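Local structure of epoxide hydrolase (Aspergillus niger, 3G02) at residues F345-L350 / D369-H375; E124-I128 / F376-E380; N215-M219 / D349-V353; G225-L231 / P354-T360; I112-W118 / I189-G195. The protein probably opens epoxides by adding water to give diols, here as an enantioselective variant made by directed evolution of an alpha/beta-hydrolase enzyme. The protein carries 9 engineered substitutions. The contacts are given in a common frame with arbitrary orientation. Where two conformers were deposited one is given. Residues are numbered along the deposited sequence.

Contact 1 of 5, residues F345-L350 / D369-H375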
# COMPACT_ATOMS: atom_id res chain seq x y z
N PHE A 345 -6.52 9.34 27.04
CA PHE A 345 -7.37 9.40 25.86
C PHE A 345 -7.21 10.73 25.16
O PHE A 345 -7.42 11.79 25.76
CB PHE A 345 -8.84 9.19 26.27
CG PHE A 345 -9.82 9.25 25.13
CD1 PHE A 345 -10.31 8.07 24.56
CD2 PHE A 345 -10.28 10.47 24.65
CE1 PHE A 345 -11.23 8.12 23.52
CE2 PHE A 345 -11.20 10.53 23.60
CZ PHE A 345 -11.67 9.35 23.03
N PHE A 346 -6.82 10.68 23.89
CA PHE A 346 -6.76 11.85 23.03
C PHE A 346 -7.77 11.68 21.89
O PHE A 346 -7.80 10.63 21.25
CB PHE A 346 -5.33 12.08 22.52
CG PHE A 346 -4.35 12.37 23.62
CD1 PHE A 346 -4.18 13.68 24.08
CD2 PHE A 346 -3.62 11.35 24.22
CE1 PHE A 346 -3.29 13.96 25.11
CE2 PHE A 346 -2.72 11.62 25.25
CZ PHE A 346 -2.55 12.93 25.69
N PRO A 347 -8.61 12.70 21.65
CA PRO A 347 -9.81 12.51 20.83
C PRO A 347 -9.55 12.30 19.34
O PRO A 347 -10.36 11.67 18.67
CB PRO A 347 -10.60 13.81 21.06
CG PRO A 347 -9.57 14.82 21.37
CD PRO A 347 -8.49 14.09 22.13
N LYS A 348 -8.44 12.84 18.84
CA LYS A 348 -8.12 12.73 17.41
C LYS A 348 -7.11 11.62 17.14
O LYS A 348 -6.47 11.59 16.09
CB LYS A 348 -7.67 14.07 16.84
CG LYS A 348 -8.81 15.08 16.77
CD LYS A 348 -8.43 16.33 16.01
CE LYS A 348 -9.58 17.33 16.05
NZ LYS A 348 -9.27 18.58 15.31
N ASP A 349 -6.98 10.71 18.09
CA ASP A 349 -6.21 9.50 17.87
C ASP A 349 -6.93 8.62 16.84
O ASP A 349 -8.07 8.90 16.46
CB ASP A 349 -6.01 8.74 19.18
CG ASP A 349 -4.69 7.98 19.22
OD1 ASP A 349 -4.17 7.60 18.15
OD2 ASP A 349 -4.19 7.74 20.33
N LEU A 350 -6.26 7.57 16.38
CA LEU A 350 -6.73 6.78 15.23
C LEU A 350 -7.98 5.97 15.51
O LEU A 350 -8.88 5.91 14.68
CB LEU A 350 -5.62 5.85 14.74
CG LEU A 350 -4.25 6.49 14.51
CD1 LEU A 350 -3.24 5.45 14.05
CD2 LEU A 350 -4.36 7.62 13.49
N ASP A 369 -9.06 11.92 30.20
CA ASP A 369 -9.53 12.45 28.93
C ASP A 369 -8.79 13.75 28.61
O ASP A 369 -8.33 14.44 29.53
CB ASP A 369 -11.03 12.75 29.00
CG ASP A 369 -11.89 11.57 28.62
OD1 ASP A 369 -11.58 10.88 27.62
OD2 ASP A 369 -12.90 11.33 29.32
N HIS A 370 -8.69 14.08 27.33
CA HIS A 370 -8.18 15.38 26.93
C HIS A 370 -9.03 15.96 25.81
O HIS A 370 -9.60 15.22 25.01
CB HIS A 370 -6.71 15.29 26.54
CG HIS A 370 -5.83 14.84 27.66
ND1 HIS A 370 -5.40 15.70 28.65
CD2 HIS A 370 -5.35 13.62 27.98
CE1 HIS A 370 -4.67 15.03 29.52
NE2 HIS A 370 -4.62 13.76 29.14
N ALA A 371 -9.13 17.29 25.80
CA ALA A 371 -9.98 18.00 24.85
C ALA A 371 -9.37 18.10 23.46
O ALA A 371 -10.09 18.25 22.47
CB ALA A 371 -10.31 19.39 25.39
N GLU A 372 -8.04 18.03 23.39
CA GLU A 372 -7.33 18.13 22.12
C GLU A 372 -6.12 17.20 22.03
O GLU A 372 -5.71 16.60 23.03
CB GLU A 372 -6.95 19.58 21.79
CG GLU A 372 -6.35 20.40 22.92
CD GLU A 372 -6.46 21.91 22.69
OE1 GLU A 372 -6.70 22.33 21.53
OE2 GLU A 372 -6.31 22.68 23.66
N GLY A 373 -5.57 17.08 20.83
CA GLY A 373 -4.45 16.19 20.58
C GLY A 373 -4.82 15.00 19.72
O GLY A 373 -5.91 14.43 19.85
N GLY A 374 -3.90 14.62 18.84
CA GLY A 374 -4.10 13.49 17.95
C GLY A 374 -3.27 12.28 18.34
O GLY A 374 -3.02 12.03 19.53
N HIS A 375 -2.83 11.54 17.33
CA HIS A 375 -2.17 10.26 17.55
C HIS A 375 -0.77 10.35 18.15
O HIS A 375 -0.39 9.51 18.97
CB HIS A 375 -2.10 9.50 16.23
CG HIS A 375 -1.33 8.22 16.32
ND1 HIS A 375 -1.83 7.10 16.95
CD2 HIS A 375 -0.09 7.89 15.87
CE1 HIS A 375 -0.93 6.13 16.88
NE2 HIS A 375 0.13 6.59 16.23
O HOH W 1 -1.75 7.90 20.59
O HOH W 2 -2.82 9.74 21.65

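Contact 2 of 5, residues E124-I128 / F376-E380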
# COMPACT_ATOMS: atom_id res chain seq x y z
N GLU A 124 10.38 10.88 19.40
CA GLU A 124 9.06 11.35 19.80
C GLU A 124 8.96 11.71 21.27
O GLU A 124 8.09 12.50 21.66
CB GLU A 124 8.00 10.30 19.47
CG GLU A 124 7.78 10.11 18.00
CD GLU A 124 6.70 9.11 17.71
OE1 GLU A 124 6.67 8.05 18.37
OE2 GLU A 124 5.87 9.37 16.82
N PHE A 125 9.83 11.13 22.09
CA PHE A 125 9.80 11.38 23.53
C PHE A 125 10.74 12.49 23.98
O PHE A 125 10.79 12.81 25.16
CB PHE A 125 10.06 10.09 24.31
CG PHE A 125 8.93 9.11 24.22
CD1 PHE A 125 7.78 9.28 24.99
CD2 PHE A 125 8.99 8.02 23.35
CE1 PHE A 125 6.72 8.39 24.90
CE2 PHE A 125 7.93 7.12 23.26
CZ PHE A 125 6.79 7.30 24.04
N TYR A 126 11.47 13.09 23.03
CA TYR A 126 12.41 14.16 23.37
C TYR A 126 11.75 15.39 24.03
O TYR A 126 12.27 15.88 25.02
CB TYR A 126 13.28 14.55 22.17
CG TYR A 126 14.59 13.79 22.10
CD1 TYR A 126 14.67 12.44 22.45
CD2 TYR A 126 15.76 14.43 21.67
CE1 TYR A 126 15.87 11.74 22.39
CE2 TYR A 126 16.97 13.74 21.60
CZ TYR A 126 17.02 12.40 21.97
OH TYR A 126 18.21 11.72 21.90
N PRO A 127 10.61 15.88 23.49
CA PRO A 127 9.92 16.95 24.22
C PRO A 127 9.63 16.63 25.69
O PRO A 127 9.83 17.49 26.55
CB PRO A 127 8.63 17.15 23.42
CG PRO A 127 9.05 16.82 22.02
CD PRO A 127 9.91 15.59 22.21
N ILE A 128 9.20 15.40 25.98
CA ILE A 128 8.96 14.98 27.36
C ILE A 128 10.25 14.89 28.18
O ILE A 128 10.31 15.35 29.32
CB ILE A 128 8.13 13.67 27.43
CG1 ILE A 128 6.67 13.96 27.05
CG2 ILE A 128 8.24 13.01 28.81
CD1 ILE A 128 5.78 12.74 26.93
N PHE A 376 0.00 11.35 17.73
CA PHE A 376 1.38 11.48 18.17
C PHE A 376 1.44 12.24 19.50
O PHE A 376 2.00 13.34 19.59
CB PHE A 376 2.23 12.17 17.09
CG PHE A 376 2.36 11.37 15.82
CD1 PHE A 376 3.30 10.35 15.72
CD2 PHE A 376 1.55 11.63 14.72
CE1 PHE A 376 3.42 9.59 14.55
CE2 PHE A 376 1.67 10.89 13.54
CZ PHE A 376 2.61 9.88 13.46
N ALA A 377 0.85 11.65 20.54
CA ALA A 377 0.65 12.32 21.82
C ALA A 377 1.91 12.92 22.43
O ALA A 377 1.89 14.04 22.91
CB ALA A 377 -0.03 11.39 22.81
N ALA A 378 3.01 12.16 22.40
CA ALA A 378 4.28 12.65 22.95
C ALA A 378 4.80 13.88 22.22
O ALA A 378 5.42 14.75 22.83
CB ALA A 378 5.32 11.54 22.97
N LEU A 379 4.55 13.96 20.91
CA LEU A 379 4.93 15.12 20.10
C LEU A 379 3.94 16.27 20.21
O LEU A 379 4.33 17.43 20.24
CB LEU A 379 5.06 14.73 18.63
CG LEU A 379 6.26 13.93 18.13
CD1 LEU A 379 6.15 13.76 16.63
CD2 LEU A 379 7.57 14.62 18.50
N GLU A 380 2.65 15.93 20.22
CA GLU A 380 1.59 16.93 20.12
C GLU A 380 1.24 17.54 21.47
O GLU A 380 1.04 18.76 21.57
CB GLU A 380 0.33 16.30 19.53
CG GLU A 380 0.44 15.87 18.08
CD GLU A 380 -0.85 15.30 17.57
OE1 GLU A 380 -1.87 16.03 17.58
OE2 GLU A 380 -0.87 14.12 17.18
O HOH W 3 7.69 13.90 23.97

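Contact 3 of 5, residues N215-M219 / D349-V353. Engineered in segment 215-219: F216 (natural residue Leu), N218 (natural residue Ala). Engineered in segment 349-353: V351 (natural residue Cys). With FMT (formic acid), chain D.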
# COMPACT_ATOMS: atom_id res chain seq x y z
N ASN A 215 -1.53 5.25 25.89
CA ASN A 215 -2.33 6.30 25.25
C ASN A 215 -2.94 5.83 23.92
O ASN A 215 -3.35 6.64 23.09
CB ASN A 215 -1.55 7.60 25.08
CG ASN A 215 -0.33 7.45 24.18
OD1 ASN A 215 -0.38 7.76 22.99
ND2 ASN A 215 0.76 6.96 24.74
N PHE A 216 -3.01 4.51 23.75
CA PHE A 216 -3.52 3.90 22.54
C PHE A 216 -3.97 2.48 22.85
O PHE A 216 -3.26 1.75 23.54
CB PHE A 216 -2.41 3.88 21.47
CG PHE A 216 -2.87 3.41 20.12
CD1 PHE A 216 -3.32 4.32 19.17
CD2 PHE A 216 -2.81 2.06 19.78
CE1 PHE A 216 -3.73 3.89 17.90
CE2 PHE A 216 -3.23 1.63 18.52
CZ PHE A 216 -3.68 2.55 17.58
N CYS A 217 -5.14 2.10 22.35
CA CYS A 217 -5.61 0.72 22.46
C CYS A 217 -6.19 0.26 21.13
O CYS A 217 -7.07 0.91 20.57
CB CYS A 217 -6.65 0.58 23.58
SG CYS A 217 -7.21 -1.14 23.82
N ASN A 218 -5.68 -0.87 20.65
CA ASN A 218 -5.97 -1.40 19.31
C ASN A 218 -7.18 -2.34 19.26
O ASN A 218 -7.46 -2.95 18.23
CB ASN A 218 -4.72 -2.11 18.78
CG ASN A 218 -4.73 -2.29 17.26
OD1 ASN A 218 -4.24 -3.30 16.74
ND2 ASN A 218 -5.27 -1.30 16.55
N MET A 219 -7.91 -2.44 20.37
CA MET A 219 -9.03 -3.37 20.51
C MET A 219 -10.19 -3.09 19.54
O MET A 219 -10.38 -1.96 19.09
CB MET A 219 -9.57 -3.34 21.94
CG MET A 219 -10.37 -2.07 22.27
SD MET A 219 -10.97 -1.99 23.96
CE MET A 219 -12.21 -3.29 23.94
N ASP A 349 -6.98 10.71 18.09
CA ASP A 349 -6.21 9.50 17.87
C ASP A 349 -6.93 8.62 16.84
O ASP A 349 -8.07 8.90 16.46
CB ASP A 349 -6.01 8.74 19.18
CG ASP A 349 -4.69 7.98 19.22
OD1 ASP A 349 -4.17 7.60 18.15
OD2 ASP A 349 -4.19 7.74 20.33
N LEU A 350 -6.26 7.57 16.38
CA LEU A 350 -6.73 6.78 15.23
C LEU A 350 -7.98 5.97 15.51
O LEU A 350 -8.88 5.91 14.68
CB LEU A 350 -5.62 5.85 14.74
CG LEU A 350 -4.25 6.49 14.51
CD1 LEU A 350 -3.24 5.45 14.05
CD2 LEU A 350 -4.36 7.62 13.49
N VAL A 351 -8.03 5.35 16.69
CA VAL A 351 -9.08 4.40 17.01
C VAL A 351 -9.58 4.69 18.43
O VAL A 351 -9.32 3.93 19.36
CB VAL A 351 -8.59 2.94 16.82
CG1 VAL A 351 -8.49 2.61 15.34
CG2 VAL A 351 -7.23 2.72 17.49
N PRO A 352 -10.30 5.82 18.59
CA PRO A 352 -10.61 6.35 19.92
C PRO A 352 -11.75 5.61 20.62
O PRO A 352 -12.86 6.14 20.76
CB PRO A 352 -10.95 7.82 19.65
CG PRO A 352 -11.36 7.89 18.22
CD PRO A 352 -10.84 6.67 17.51
N VAL A 353 -11.44 4.40 21.07
CA VAL A 353 -12.37 3.57 21.84
C VAL A 353 -12.60 4.18 23.22
O VAL A 353 -11.68 4.81 23.77
CB VAL A 353 -11.88 2.09 21.95
CG1 VAL A 353 -11.96 1.40 20.60
CG2 VAL A 353 -10.47 2.00 22.52
C FMT D . -3.02 -2.38 23.05
O1 FMT D . -3.24 -1.83 21.97
O2 FMT D . -3.91 -2.72 23.83
O HOH W 4 -7.12 3.93 21.34

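Contact 4 of 5, residues G225-L231 / P354-T360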
# COMPACT_ATOMS: atom_id res chain seq x y z
N GLY A 225 -20.22 -6.80 25.61
CA GLY A 225 -20.56 -5.42 25.95
C GLY A 225 -19.45 -4.69 26.68
O GLY A 225 -18.39 -5.27 26.93
N PRO A 226 -19.68 -3.41 27.05
CA PRO A 226 -20.88 -2.61 26.78
C PRO A 226 -21.11 -2.31 25.30
O PRO A 226 -20.16 -2.16 24.53
CB PRO A 226 -20.64 -1.32 27.56
CG PRO A 226 -19.17 -1.24 27.71
CD PRO A 226 -18.68 -2.65 27.82
N SER A 227 -22.38 -2.21 24.91
CA SER A 227 -22.78 -2.00 23.53
C SER A 227 -22.51 -0.58 23.05
O SER A 227 -22.31 0.33 23.86
CB SER A 227 -24.27 -2.31 23.37
OG SER A 227 -25.04 -1.39 24.12
N ILE A 228 -22.52 -0.40 21.73
CA ILE A 228 -22.45 0.92 21.09
C ILE A 228 -23.59 1.81 21.58
O ILE A 228 -23.39 3.01 21.79
CB ILE A 228 -22.53 0.81 19.54
CG1 ILE A 228 -21.46 -0.14 18.99
CG2 ILE A 228 -22.47 2.19 18.87
CD1 ILE A 228 -20.09 0.48 18.82
N GLU A 229 -24.76 1.22 21.76
CA GLU A 229 -25.96 1.93 22.23
C GLU A 229 -25.78 2.55 23.61
O GLU A 229 -26.41 3.55 23.93
CB GLU A 229 -27.17 1.00 22.25
CG GLU A 229 -27.74 0.67 20.88
CD GLU A 229 -26.96 -0.40 20.14
OE1 GLU A 229 -26.24 -1.18 20.80
OE2 GLU A 229 -27.08 -0.46 18.90
N SER A 230 -24.93 1.93 24.43
CA SER A 230 -24.68 2.41 25.79
C SER A 230 -23.71 3.60 25.84
O SER A 230 -23.54 4.23 26.88
CB SER A 230 -24.15 1.28 26.67
OG SER A 230 -22.78 1.01 26.39
N LEU A 231 -23.07 3.89 24.71
CA LEU A 231 -22.05 4.93 24.65
C LEU A 231 -22.65 6.32 24.51
O LEU A 231 -23.72 6.48 23.91
CB LEU A 231 -21.07 4.66 23.50
CG LEU A 231 -20.36 3.31 23.49
CD1 LEU A 231 -19.44 3.23 22.28
CD2 LEU A 231 -19.58 3.06 24.78
N PRO A 354 -13.82 4.04 23.77
CA PRO A 354 -14.17 4.71 25.02
C PRO A 354 -13.64 4.00 26.27
O PRO A 354 -13.23 2.84 26.21
CB PRO A 354 -15.70 4.66 25.00
CG PRO A 354 -16.01 3.39 24.30
CD PRO A 354 -14.94 3.24 23.24
N ARG A 355 -13.69 4.71 27.40
CA ARG A 355 -13.28 4.19 28.70
C ARG A 355 -13.91 2.83 29.03
O ARG A 355 -13.21 1.91 29.46
CB ARG A 355 -13.58 5.20 29.81
CG ARG A 355 -13.17 4.73 31.19
CD ARG A 355 -13.43 5.79 32.26
NE ARG A 355 -12.99 5.31 33.57
CZ ARG A 355 -12.71 6.10 34.61
NH1 ARG A 355 -12.82 7.42 34.51
NH2 ARG A 355 -12.32 5.56 35.76
N SER A 356 -15.22 2.70 28.83
CA SER A 356 -15.95 1.48 29.18
C SER A 356 -15.51 0.25 28.37
O SER A 356 -15.71 -0.89 28.79
CB SER A 356 -17.46 1.69 29.06
OG SER A 356 -17.83 1.95 27.72
N TRP A 357 -14.92 0.49 27.20
CA TRP A 357 -14.36 -0.59 26.39
C TRP A 357 -12.96 -0.92 26.86
O TRP A 357 -12.62 -2.09 27.05
CB TRP A 357 -14.34 -0.19 24.91
CG TRP A 357 -15.66 -0.29 24.21
CD1 TRP A 357 -16.91 -0.33 24.78
CD2 TRP A 357 -15.87 -0.32 22.79
NE1 TRP A 357 -17.87 -0.41 23.80
CE2 TRP A 357 -17.26 -0.41 22.57
CE3 TRP A 357 -15.01 -0.31 21.69
CZ2 TRP A 357 -17.82 -0.47 21.29
CZ3 TRP A 357 -15.56 -0.37 20.41
CH2 TRP A 357 -16.95 -0.45 20.23
N ILE A 358 -12.14 0.11 27.07
CA ILE A 358 -10.77 -0.06 27.56
C ILE A 358 -10.76 -0.77 28.92
O ILE A 358 -9.89 -1.60 29.19
CB ILE A 358 -10.03 1.30 27.62
CG1 ILE A 358 -9.93 1.90 26.21
CG2 ILE A 358 -8.65 1.15 28.25
CD1 ILE A 358 -9.69 3.39 26.18
N ALA A 359 -11.75 -0.46 29.75
CA ALA A 359 -11.89 -1.06 31.08
C ALA A 359 -12.06 -2.58 31.06
O ALA A 359 -11.72 -3.25 32.04
CB ALA A 359 -13.04 -0.40 31.84
N THR A 360 -12.56 -3.12 29.95
CA THR A 360 -12.75 -4.57 29.82
C THR A 360 -11.44 -5.30 29.56
O THR A 360 -11.40 -6.54 29.58
CB THR A 360 -13.75 -4.93 28.69
OG1 THR A 360 -13.15 -4.66 27.41
CG2 THR A 360 -15.05 -4.16 28.82
O HOH W 5 -20.78 2.22 28.00

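Contact 5 of 5, residues I112-W118 / I189-G195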
# COMPACT_ATOMS: atom_id res chain seq x y z
N ILE A 112 10.99 3.67 34.33
CA ILE A 112 9.94 3.69 33.30
C ILE A 112 10.59 3.55 31.93
O ILE A 112 11.57 4.22 31.63
CB ILE A 112 9.11 5.01 33.33
CG1 ILE A 112 8.60 5.33 34.75
CG2 ILE A 112 7.92 4.92 32.37
CD1 ILE A 112 8.03 6.73 34.89
N ALA A 113 10.03 2.65 31.11
CA ALA A 113 10.38 2.61 29.69
C ALA A 113 9.20 3.13 28.89
O ALA A 113 8.06 2.74 29.13
CB ALA A 113 10.74 1.19 29.25
N LEU A 114 9.50 4.02 27.95
CA LEU A 114 8.47 4.64 27.12
C LEU A 114 8.65 4.15 25.69
O LEU A 114 9.74 4.26 25.13
CB LEU A 114 8.56 6.17 27.20
CG LEU A 114 8.42 6.76 28.62
CD1 LEU A 114 9.79 7.01 29.24
CD2 LEU A 114 7.62 8.05 28.61
N LEU A 115 7.58 3.60 25.13
CA LEU A 115 7.65 2.83 23.90
C LEU A 115 6.94 3.47 22.72
O LEU A 115 5.72 3.69 22.76
CB LEU A 115 7.10 1.41 24.11
CG LEU A 115 7.65 0.59 25.28
CD1 LEU A 115 7.04 -0.80 25.25
CD2 LEU A 115 9.17 0.50 25.23
N HIS A 116 7.71 3.74 21.67
CA HIS A 116 7.19 4.31 20.44
C HIS A 116 6.54 3.24 19.55
O HIS A 116 6.54 2.05 19.87
CB HIS A 116 8.34 5.02 19.69
CG HIS A 116 9.26 4.09 18.96
ND1 HIS A 116 10.50 3.73 19.44
CD2 HIS A 116 9.12 3.47 17.77
CE1 HIS A 116 11.08 2.91 18.58
NE2 HIS A 116 10.26 2.73 17.56
N GLY A 117 5.99 3.68 18.42
CA GLY A 117 5.47 2.78 17.40
C GLY A 117 5.90 3.26 16.02
O GLY A 117 6.98 3.86 15.86
N TRP A 118 5.06 2.99 15.02
CA TRP A 118 5.35 3.35 13.64
C TRP A 118 4.38 4.45 13.22
O TRP A 118 3.19 4.34 13.50
CB TRP A 118 5.17 2.12 12.73
CG TRP A 118 5.59 2.38 11.31
CD1 TRP A 118 6.78 2.04 10.73
CD2 TRP A 118 4.82 3.04 10.29
NE1 TRP A 118 6.81 2.46 9.42
CE2 TRP A 118 5.62 3.08 9.12
CE3 TRP A 118 3.54 3.62 10.25
CZ2 TRP A 118 5.18 3.68 7.94
CZ3 TRP A 118 3.10 4.20 9.07
CH2 TRP A 118 3.92 4.23 7.93
N ILE A 189 5.76 0.54 32.27
CA ILE A 189 5.76 0.80 30.83
C ILE A 189 4.75 1.88 30.48
O ILE A 189 3.61 1.85 30.94
CB ILE A 189 5.42 -0.49 30.03
CG1 ILE A 189 6.51 -1.55 30.22
CG2 ILE A 189 5.22 -0.18 28.53
CD1 ILE A 189 7.90 -1.14 29.74
N GLN A 190 5.20 2.85 29.68
CA GLN A 190 4.32 3.79 29.01
C GLN A 190 4.39 3.43 27.53
O GLN A 190 5.48 3.25 27.00
CB GLN A 190 4.81 5.23 29.22
CG GLN A 190 3.73 6.31 29.07
CD GLN A 190 3.19 6.43 27.65
OE1 GLN A 190 1.99 6.34 27.42
NE2 GLN A 190 4.09 6.66 26.70
N GLY A 191 3.24 3.28 26.89
CA GLY A 191 3.22 2.90 25.48
C GLY A 191 2.13 3.55 24.67
O GLY A 191 1.06 3.89 25.18
N GLY A 192 2.43 3.75 23.39
CA GLY A 192 1.46 4.18 22.39
C GLY A 192 1.68 3.37 21.13
O GLY A 192 2.73 2.74 20.98
N ASP A 193 0.69 3.37 20.25
CA ASP A 193 0.78 2.68 18.96
C ASP A 193 1.21 1.22 19.14
O ASP A 193 0.71 0.53 20.04
CB ASP A 193 1.73 3.46 18.03
CG ASP A 193 1.48 3.16 16.58
OD1 ASP A 193 0.43 3.60 16.08
OD2 ASP A 193 2.32 2.48 15.96
N ILE A 194 2.13 0.73 18.31
CA ILE A 194 2.62 -0.64 18.44
C ILE A 194 3.22 -0.86 19.83
O ILE A 194 3.05 -1.93 20.43
CB ILE A 194 3.62 -0.99 17.32
CG1 ILE A 194 2.90 -0.98 15.97
CG2 ILE A 194 4.29 -2.35 17.56
CD1 ILE A 194 3.83 -0.90 14.76
N GLY A 195 3.88 0.16 20.36
CA GLY A 195 4.42 0.13 21.72
C GLY A 195 3.38 -0.20 22.79
O GLY A 195 3.73 -0.75 23.83

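Contact 1 of 5, residues F345-L350 / D369-H375
Hydrogen bonds set the frame between these two loops, which leave neighbouring strands of the sheet. H375 ND1 donates to D349 OD1 at 2.7 Å, and the same OD1 accepts L350 N at 2.7 Å, so one carboxylate oxygen both orients the imidazole and fixes its own loop. K348 N gives to G373 O at 3.2 Å, while H370 N to F345 O, at 3.1 Å, is weak and bent. Between F346 and D349 the chain makes a type I beta turn. Water serves the other carboxylate oxygen: one molecule lies 2.5 Å from D349 OD2 and 2.7 Å from H375 O, a second 2.8 Å from OD2 and 3.1 Å from G374 O. F346 and H370 lie nearly parallel, 10° between planes and centroids 4.7 Å apart, but with little overlap; L350 CD1 sits 3.8 Å from the H375 ring centroid, a CH-pi contact. G373 has no room for a side chain, since a CB would run into the F346 ring. H375 is the predicted proton donor and touches D193, the predicted nucleophile. A histidine held by a carboxylate beside that aspartate is consistent with the Asp-His-Asp catalytic triad of epoxide hydrolases, in which the histidine activates water.

Contact 2 of 5, residues E124-I128 / F376-E380
E124, in a short 3-10 turn, begins the contact, in which A378 CB is met by E124 O, F125 and I128. The carbonyl O of E124 comes within 3.2 Å of A378 CB, its CA lies 3.8 Å from L379 CD2, and its carboxylate reaches along the interface until OE2 is 3.0 Å from F376 CD1, at the edge of that ring. F125 follows, its CB directed away from the partner; even so, the ring swings back and CD1 meets A378 CB at 3.9 Å. After Y126, P127 turns its ring toward the other segment, with CB 4.1 Å from A378 O and CG 4.4 Å from L379 CD2. I128 closes the row, CD1 lying 4.2 Å from A378 CB. The polar link is a water that donates to E124 O and A378 O, each 2.7 Å away, and accepts from I128 N at 2.9 Å, so it serves both backbones at once. In the partner, F376 is the N-cap residue of helix 377-380, and its N donates to E380 OE2 at 3.0 Å. This short helix begins two residues after the predicted catalytic H375. It packs against the start of helix 126-135, while P127, I128 and A378 also rest on helix 382-396 and F376 stacks on Y282.

Contact 3 of 5, residues N215-M219 / D349-V353
Beside the predicted catalytic H375 of this alpha/beta-hydrolase, loops leaving adjacent strands of the sheet pack together. D349, whose OD1 accepts the hydrogen bond from H375, has F216 as a close neighbour. F216, an engineered residue (Leu in nature), puts ring atom CD1 3.5 Å from D349 OD1, at the ring edge, and CE1 4.2 Å from L350 CB. Its CZ meets CG2 of V351, also engineered (natural Cys), at 3.6 Å. The apolar row continues with C217 CB 4.2 Å and M219 CG 4.1 Å from V353 CG2. Polar links are sparse: a water accepts from C217 N at 2.9 Å and donates to V351 O at 3.0 Å, joining the two backbones. A formic acid, probably from the crystallisation liquor, takes a 2.9 Å hydrogen bond at O1 from N of engineered N218 (natural Ala). The F216 ring also meets the H375 ring nearly at right angles and touches helix 315-318. Helix 233-248 borders L350, V351 and V353, whereas M219 leans on W357 of helix 355-358, and the side-chain ND2 of N215 bonds to Q190 OE1 on strand 187-191.

Contact 4 of 5, residues G225-L231 / P354-T360
W357 buries its ring against a surface loop and still finds an acceptor there for its indole nitrogen. It has the most surface covered by the contact. NE1 donates to P226 O at 3.0 Å, while the ring touches three residues of the loop: P226 CG is 3.8 Å from CD1, I228 CD1 is 3.5 Å from CZ2 at the ring edge, and L231 CD1 is 4.2 Å from CZ2. P226, preceded by a cis peptide bond, comes next in covered area. Besides offering its carbonyl, it sets CG 3.5 Å from S356 OG and CD 4.1 Å from T360 CG2. L231 is third; its CD2 lies 3.6 Å both from P354 CG and from S356 OG. A water 2.8 Å from S230 OG and 3.0 Å from S356 OG links the two segments, and S230 OG in turn donates to S227 O at 2.7 Å. I239 of helix 233-248 also meets I228, L231 and W357. Far from the annotated sites, the contact fastens the loop before helix 233-248 to helix 355-358. Mostly apolar, with P226 and P354 among the packing residues, it has one direct hydrogen bond, which satisfies the indole NH.

Contact 5 of 5, residues I112-W118 / I189-G195
Adjacent parallel strands exchange backbone bonds in a staggered ladder. Q190 N donates to A113 O at 2.9 Å, Q190 O accepts L115 N at 2.8 Å, and G192 N reaches L115 O at a weak 3.4 Å; the axes of strands 112-115 and 189-191 diverge by 15°. The side-chain OE1 of Q190 is satisfied by N215 and H213. Apolar side chains close one face, A113 CB meeting I189 CD1 at 3.7 Å and L115 CD1 meeting I189 CG2 at 3.8 Å. Where strand 187-191 gives way to helix 194-205, the chain makes what fits the nucleophile elbow of the alpha/beta-hydrolase fold, with D193, the predicted nucleophile, in a strained backbone conformation (phi 53°). Glycines suit the crowding: a CB on G195 would strike L115 O, and one on G117 would strike D193 OD2. That carboxylate oxygen accepts two amides, W118 N and I194 N, each at 2.9 Å, which leaves OD1 nearer H375, the predicted proton donor.

How the contacts relate
From the N terminus, contact 5 closes first, joining strand 110-115 to strand 187-191 at the centre of the sheet. Before it closes, the chain passes residues 124-128, where contact 2 opens; the two therefore cross, and contact 2 waits until 376-380 to close. Within that long loop lie contacts 3, 4 and 1. Contacts 3 and 4 cross each other, tying the chain after strand 209-214 to that between strands 340-345 and 362-369; contact 4 also crosses contact 1. Contact 1, sharing D349 and L350 with contact 3, opens on its second segment and joins the loops after the last two strands. Contacts 1, 3 and 5 converge around D193 and H375, whereas contact 4 lies at the periphery.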